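Local coordinates for protein POU domain, class 6, transcription factor 1 (PDB 3D1N) that binds DNA through its POU-specific domain and homeodomain as a transcription factor, probably preferring a variant of the octamer motif, at residues K93-T98 with R134-V139; P102-A107 with L130-E135. The protein carries 2 engineered substitutions. All coordinates share one frame; numbering follows the deposited sequence.

Interaction 1: residues K93-T98 with R134-V139; sequences KRKRRT and REVVRV. With nucleotides of chain C.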
# COMPACT_ATOMS: atom_id res chain seq x y z
N LYS K 93 17.87 -8.31 -1.32
CA LYS K 93 16.58 -8.80 -1.78
C LYS K 93 15.56 -8.86 -0.63
O LYS K 93 15.91 -9.24 0.49
CB LYS K 93 16.73 -10.17 -2.44
N ARG K 94 14.32 -8.49 -0.93
CA ARG K 94 13.23 -8.47 0.04
C ARG K 94 13.15 -9.75 0.90
O ARG K 94 13.45 -10.84 0.42
CB ARG K 94 11.90 -8.24 -0.68
CG ARG K 94 10.67 -8.25 0.23
CD ARG K 94 9.38 -8.36 -0.57
NE ARG K 94 8.21 -8.36 0.30
CZ ARG K 94 7.49 -7.27 0.58
NH1 ARG K 94 7.82 -6.10 0.05
NH2 ARG K 94 6.44 -7.36 1.40
N LYS K 95 12.76 -9.60 2.16
CA LYS K 95 12.50 -10.75 3.03
C LYS K 95 11.33 -11.58 2.51
O LYS K 95 10.26 -11.05 2.18
CB LYS K 95 12.22 -10.31 4.47
CG LYS K 95 13.37 -10.57 5.46
CD LYS K 95 12.86 -10.69 6.91
CE LYS K 95 12.16 -12.04 7.21
NZ LYS K 95 10.83 -12.26 6.55
N ARG K 96 11.52 -12.89 2.44
CA ARG K 96 10.47 -13.80 2.01
C ARG K 96 9.30 -13.82 2.99
O ARG K 96 9.50 -13.91 4.21
CB ARG K 96 11.02 -15.21 1.78
CG ARG K 96 11.69 -15.40 0.43
CD ARG K 96 11.15 -16.64 -0.27
NE ARG K 96 9.69 -16.69 -0.19
CZ ARG K 96 9.00 -17.54 0.58
NH1 ARG K 96 9.65 -18.43 1.32
NH2 ARG K 96 7.67 -17.50 0.59
N ARG K 97 8.09 -13.74 2.45
CA ARG K 97 6.87 -13.70 3.25
C ARG K 97 6.67 -15.00 4.03
O ARG K 97 6.29 -16.01 3.44
CB ARG K 97 5.67 -13.44 2.35
CG ARG K 97 4.33 -13.40 3.07
CD ARG K 97 3.22 -13.11 2.09
NE ARG K 97 2.12 -12.37 2.69
CZ ARG K 97 1.12 -12.93 3.36
NH1 ARG K 97 1.09 -14.25 3.54
NH2 ARG K 97 0.15 -12.17 3.87
N THR K 98 6.92 -14.97 5.33
CA THR K 98 6.73 -16.17 6.16
C THR K 98 5.29 -16.70 6.12
O THR K 98 4.32 -15.93 6.12
CB THR K 98 7.15 -15.95 7.62
OG1 THR K 98 6.36 -14.91 8.20
CG2 THR K 98 8.63 -15.58 7.71
N ARG K 134 12.78 -13.81 16.10
CA ARG K 134 12.18 -12.74 16.90
C ARG K 134 11.50 -11.62 16.12
O ARG K 134 10.36 -11.25 16.43
N GLU K 135 12.19 -11.07 15.12
CA GLU K 135 11.65 -9.94 14.37
C GLU K 135 10.30 -10.27 13.73
O GLU K 135 9.32 -9.54 13.90
CB GLU K 135 12.65 -9.45 13.32
CG GLU K 135 12.22 -8.17 12.62
CD GLU K 135 11.62 -7.13 13.58
OE1 GLU K 135 10.82 -6.29 13.10
OE2 GLU K 135 11.94 -7.14 14.79
N VAL K 136 10.27 -11.37 12.99
CA VAL K 136 9.04 -11.95 12.45
C VAL K 136 7.92 -11.98 13.50
O VAL K 136 6.78 -11.60 13.22
CB VAL K 136 9.28 -13.40 11.96
CG1 VAL K 136 8.01 -14.22 12.04
CG2 VAL K 136 9.86 -13.42 10.54
N VAL K 137 8.26 -12.43 14.71
CA VAL K 137 7.30 -12.59 15.81
C VAL K 137 6.89 -11.27 16.44
O VAL K 137 5.72 -11.07 16.79
CB VAL K 137 7.88 -13.49 16.92
CG1 VAL K 137 6.77 -13.92 17.86
CG2 VAL K 137 8.58 -14.70 16.32
N ARG K 138 7.86 -10.37 16.60
CA ARG K 138 7.59 -9.01 17.01
C ARG K 138 6.50 -8.43 16.12
O ARG K 138 5.54 -7.82 16.60
CB ARG K 138 8.86 -8.16 16.86
CG ARG K 138 8.75 -6.75 17.43
CD ARG K 138 9.24 -5.72 16.42
NE ARG K 138 8.14 -4.92 15.89
CZ ARG K 138 8.18 -4.23 14.75
NH1 ARG K 138 9.27 -4.24 14.00
NH2 ARG K 138 7.12 -3.52 14.36
N VAL K 139 6.64 -8.65 14.82
CA VAL K 139 5.76 -8.06 13.83
C VAL K 139 4.36 -8.69 13.76
O VAL K 139 3.39 -8.00 13.43
CB VAL K 139 6.40 -8.07 12.43
CG1 VAL K 139 5.48 -7.38 11.42
CG2 VAL K 139 7.76 -7.38 12.48
P DA C 7 7.10 -11.64 7.48
OP1 DA C 7 8.24 -12.49 7.10
OP2 DA C 7 6.79 -11.41 8.92
O5' DA C 7 7.29 -10.24 6.73
C5' DA C 7 7.76 -10.30 5.39
C4' DA C 7 7.95 -8.92 4.76
O4' DA C 7 6.76 -8.11 4.90
C3' DA C 7 9.10 -8.09 5.31
O3' DA C 7 10.00 -7.84 4.23
C2' DA C 7 8.45 -6.81 5.87
C1' DA C 7 7.08 -6.77 5.20
N9 DA C 7 5.93 -6.35 5.99
C8 DA C 7 5.47 -6.91 7.16
N7 DA C 7 4.36 -6.35 7.60
C5 DA C 7 4.07 -5.37 6.65
C6 DA C 7 3.03 -4.42 6.53
N6 DA C 7 2.05 -4.29 7.42
N1 DA C 7 3.03 -3.61 5.45
C2 DA C 7 4.02 -3.73 4.57
N3 DA C 7 5.05 -4.57 4.57
C4 DA C 7 5.02 -5.37 5.65
P DA C 6 0.59 -12.59 9.06
OP1 DA C 6 0.03 -13.97 9.11
OP2 DA C 6 0.59 -11.78 10.29
O5' DA C 6 2.07 -12.62 8.44
C5' DA C 6 2.26 -13.19 7.16
C4' DA C 6 3.47 -12.59 6.49
O4' DA C 6 3.11 -11.40 5.73
C3' DA C 6 4.53 -12.13 7.47
O3' DA C 6 5.77 -12.20 6.79
C2' DA C 6 4.06 -10.70 7.73
C1' DA C 6 3.64 -10.24 6.34
N9 DA C 6 2.59 -9.22 6.25
C8 DA C 6 1.47 -9.07 7.02
N7 DA C 6 0.70 -8.06 6.66
C5 DA C 6 1.36 -7.51 5.58
C6 DA C 6 1.06 -6.41 4.75
N6 DA C 6 -0.01 -5.62 4.89
N1 DA C 6 1.94 -6.14 3.75
C2 DA C 6 3.02 -6.90 3.62
N3 DA C 6 3.39 -7.96 4.34
C4 DA C 6 2.51 -8.21 5.32
P DA C 8 11.11 -6.69 4.35
OP1 DA C 8 12.05 -6.82 3.22
OP2 DA C 8 11.57 -6.71 5.75
O5' DA C 8 10.26 -5.36 4.09
C5' DA C 8 9.76 -5.19 2.79
C4' DA C 8 9.28 -3.78 2.59
O4' DA C 8 8.15 -3.54 3.47
C3' DA C 8 10.31 -2.70 2.90
O3' DA C 8 10.32 -1.79 1.80
C2' DA C 8 9.82 -2.09 4.21
C1' DA C 8 8.31 -2.28 4.08
N9 DA C 8 7.52 -2.42 5.30
C8 DA C 8 7.76 -3.27 6.35
N7 DA C 8 6.85 -3.20 7.31
C5 DA C 8 5.96 -2.25 6.85
C6 DA C 8 4.77 -1.73 7.41
N6 DA C 8 4.32 -2.14 8.59
N1 DA C 8 4.10 -0.79 6.71
C2 DA C 8 4.60 -0.40 5.52
N3 DA C 8 5.70 -0.83 4.88
C4 DA C 8 6.35 -1.76 5.61

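Interaction 2: residues P102-A107 with L130-E135; sequences PQAIEA and LNYDRE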
# COMPACT_ATOMS: atom_id res chain seq x y z
N PRO K 102 -0.20 -23.76 11.22
CA PRO K 102 -1.40 -23.46 12.00
C PRO K 102 -1.20 -23.79 13.47
O PRO K 102 -1.82 -23.17 14.34
CB PRO K 102 -2.46 -24.37 11.37
CG PRO K 102 -1.94 -24.64 9.98
CD PRO K 102 -0.46 -24.72 10.14
N GLN K 103 -0.34 -24.77 13.75
CA GLN K 103 0.05 -25.08 15.12
C GLN K 103 0.54 -23.79 15.79
O GLN K 103 0.07 -23.41 16.87
CB GLN K 103 1.14 -26.16 15.14
N ALA K 104 1.48 -23.13 15.13
CA ALA K 104 2.05 -21.88 15.61
C ALA K 104 1.08 -20.72 15.44
O ALA K 104 1.21 -19.68 16.08
CB ALA K 104 3.35 -21.58 14.87
N ILE K 105 0.08 -20.91 14.57
CA ILE K 105 -0.88 -19.85 14.32
C ILE K 105 -1.76 -19.64 15.55
O ILE K 105 -2.08 -18.51 15.90
CB ILE K 105 -1.76 -20.13 13.08
CG1 ILE K 105 -1.88 -18.86 12.22
CG2 ILE K 105 -3.14 -20.65 13.48
CD1 ILE K 105 -0.55 -18.31 11.76
N GLU K 106 -2.13 -20.73 16.21
CA GLU K 106 -2.92 -20.65 17.43
C GLU K 106 -2.04 -20.23 18.60
O GLU K 106 -2.44 -19.42 19.43
CB GLU K 106 -3.59 -21.99 17.73
CG GLU K 106 -4.86 -22.21 16.95
CD GLU K 106 -5.06 -23.66 16.56
OE1 GLU K 106 -4.14 -24.24 15.94
OE2 GLU K 106 -6.13 -24.23 16.87
N ALA K 107 -0.83 -20.78 18.65
CA ALA K 107 0.14 -20.42 19.67
C ALA K 107 0.14 -18.91 19.87
O ALA K 107 0.07 -18.43 21.00
CB ALA K 107 1.52 -20.90 19.27
N LEU K 130 9.44 -21.15 19.85
CA LEU K 130 8.58 -21.31 18.68
C LEU K 130 9.29 -21.53 17.35
O LEU K 130 8.65 -21.63 16.30
CB LEU K 130 7.60 -20.14 18.55
CG LEU K 130 6.15 -20.54 18.80
CD1 LEU K 130 5.21 -19.38 18.55
CD2 LEU K 130 5.81 -21.71 17.90
N ASN K 131 10.62 -21.59 17.38
CA ASN K 131 11.39 -21.91 16.18
C ASN K 131 11.24 -20.86 15.07
O ASN K 131 11.61 -21.10 13.92
CB ASN K 131 11.00 -23.30 15.66
CG ASN K 131 12.10 -23.96 14.84
OD1 ASN K 131 13.26 -23.55 14.89
ND2 ASN K 131 11.74 -24.99 14.08
N TYR K 132 10.68 -19.71 15.42
CA TYR K 132 10.55 -18.58 14.50
C TYR K 132 11.41 -17.40 14.98
O TYR K 132 11.55 -17.19 16.18
CB TYR K 132 9.09 -18.13 14.39
CG TYR K 132 8.21 -19.02 13.53
CD1 TYR K 132 7.02 -19.53 14.02
CD2 TYR K 132 8.56 -19.32 12.22
CE1 TYR K 132 6.20 -20.33 13.23
CE2 TYR K 132 7.76 -20.12 11.43
CZ TYR K 132 6.57 -20.62 11.94
OH TYR K 132 5.76 -21.42 11.15
N ASP K 133 12.00 -16.65 14.05
CA ASP K 133 12.91 -15.56 14.43
C ASP K 133 12.20 -14.34 15.02
O ASP K 133 11.17 -13.90 14.52
CB ASP K 133 13.88 -15.23 13.27
CG ASP K 133 13.81 -13.77 12.82
OD1 ASP K 133 14.02 -12.84 13.63
OD2 ASP K 133 13.56 -13.56 11.61
N ARG K 134 12.78 -13.81 16.10
CA ARG K 134 12.18 -12.74 16.90
C ARG K 134 11.50 -11.62 16.12
O ARG K 134 10.36 -11.25 16.43
N GLU K 135 12.19 -11.07 15.12
CA GLU K 135 11.65 -9.94 14.37
C GLU K 135 10.30 -10.27 13.73
O GLU K 135 9.32 -9.54 13.90
CB GLU K 135 12.65 -9.45 13.32
CG GLU K 135 12.22 -8.17 12.62
CD GLU K 135 11.62 -7.13 13.58
OE1 GLU K 135 10.82 -6.29 13.10
OE2 GLU K 135 11.94 -7.14 14.79

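Interaction 1: residues K93-T98 with R134-V139
Thr-98 and Val-136 meet tip to tip beside the phosphate of DA7 of chain C, with no hydrogen bond between the two protein segments. Along the helix from Arg-134, Glu-135 comes first and turns to its own helix, where its OE1 forms a salt bridge with Arg-138 NH1 at 2.7 Å. Val-136 carries the contact: its CG2 lies 3.8 Å from Thr-98 CG2, and Lys-95 NZ passes the same methyl at 4.3 Å. Lys-95, its chain folded back near the end, grips DA7 OP1 with NZ at 2.7 Å, while its backbone N donates nearly straight (171°) to OP1 of DA8 of the same DNA strand. Thr-98 OG1 sits between its backbone N and carbonyl carbon (chi1 61°) and donates to O3' of DA6 of chain C at 3.1 Å. Further on, Arg-138 packs on a thymine base, and Val-139 CG1 looks at DA7 N7 from 4.1 Å, on the major-groove edge. Arg-97 instead lays one guanidinium face over DA6 O4' and bonds a thymine O2 through NH2, in the minor groove. With an alanine here, the thymine O2 would probably be left without this donor and the DA6 sugar without its flat cover. Segment 93-98 is thus the homeodomain's N-terminal arm, in the loop before helix 102-114, and it approaches recognition helix 134-145 across one DNA backbone.

Interaction 2: residues P102-A107 with L130-E135
Asp-133 OD1 accepts from Glu-135 N at 2.9 Å, a capping bond at the N-cap of helix 134-145. The donor stands above the carboxylate, 47° out of its plane, and the N-H...O angle is 142°. Just upstream, the chain leaves helix 120-129 through a Schellman motif, in which Asn-131 has positive phi. Leu-130 and Tyr-132, on either side of Asn-131, both turn to helix 102-114. Every contact across the segments is apolar. Leu-130 spreads its two methyls along one turn of that helix: CD2 comes to 3.9 Å from Ala-104 CB, and CD1 to 4.1 Å from Ala-107 CB. Tyr-132 presents an edge and not a face, since Ala-104 CB lies in the ring plane, 3.5 Å from CE1. Its CG stands beside the backbone N, opposite the carbonyl carbon (chi1 -77°), which carries the ring from the turn toward the start of helix 102-114. There its hydroxyl OH is hydrogen-bonded to Thr-101 N, so the ring is held at its far end as well as along its edge. The buried Ala-104 methyl points into the notch between the leucine methyl and the ring edge, and the residue's own N donates to Thr-101 OG1. Phe-100 touches both Tyr-132 and Ile-105. The contact therefore packs the turn of the helix-turn-helix, between helices 120-129 and 134-145, against the first turns of helix 102-114, the first helix of the homeodomain.

How the interactions relate
From the N terminus, the chain passes the POU-specific helices and a linker before reaching 93-98, the arm that opens interaction 1. Segment 102-107 follows and opens interaction 2, which closes first, at 130-135, after a loop made mostly of helices 102-114 and 120-129. Interaction 1 closes at 134-139, so interaction 2 nests within its span, and the two overlap at Arg-134 and Glu-135. Their centres lie 12 Å apart, and Val-137 CG2 packs on Tyr-132 O where they join. Both contacts end on or just before the recognition helix, one reaching it from the arm and the other from the first homeodomain helix.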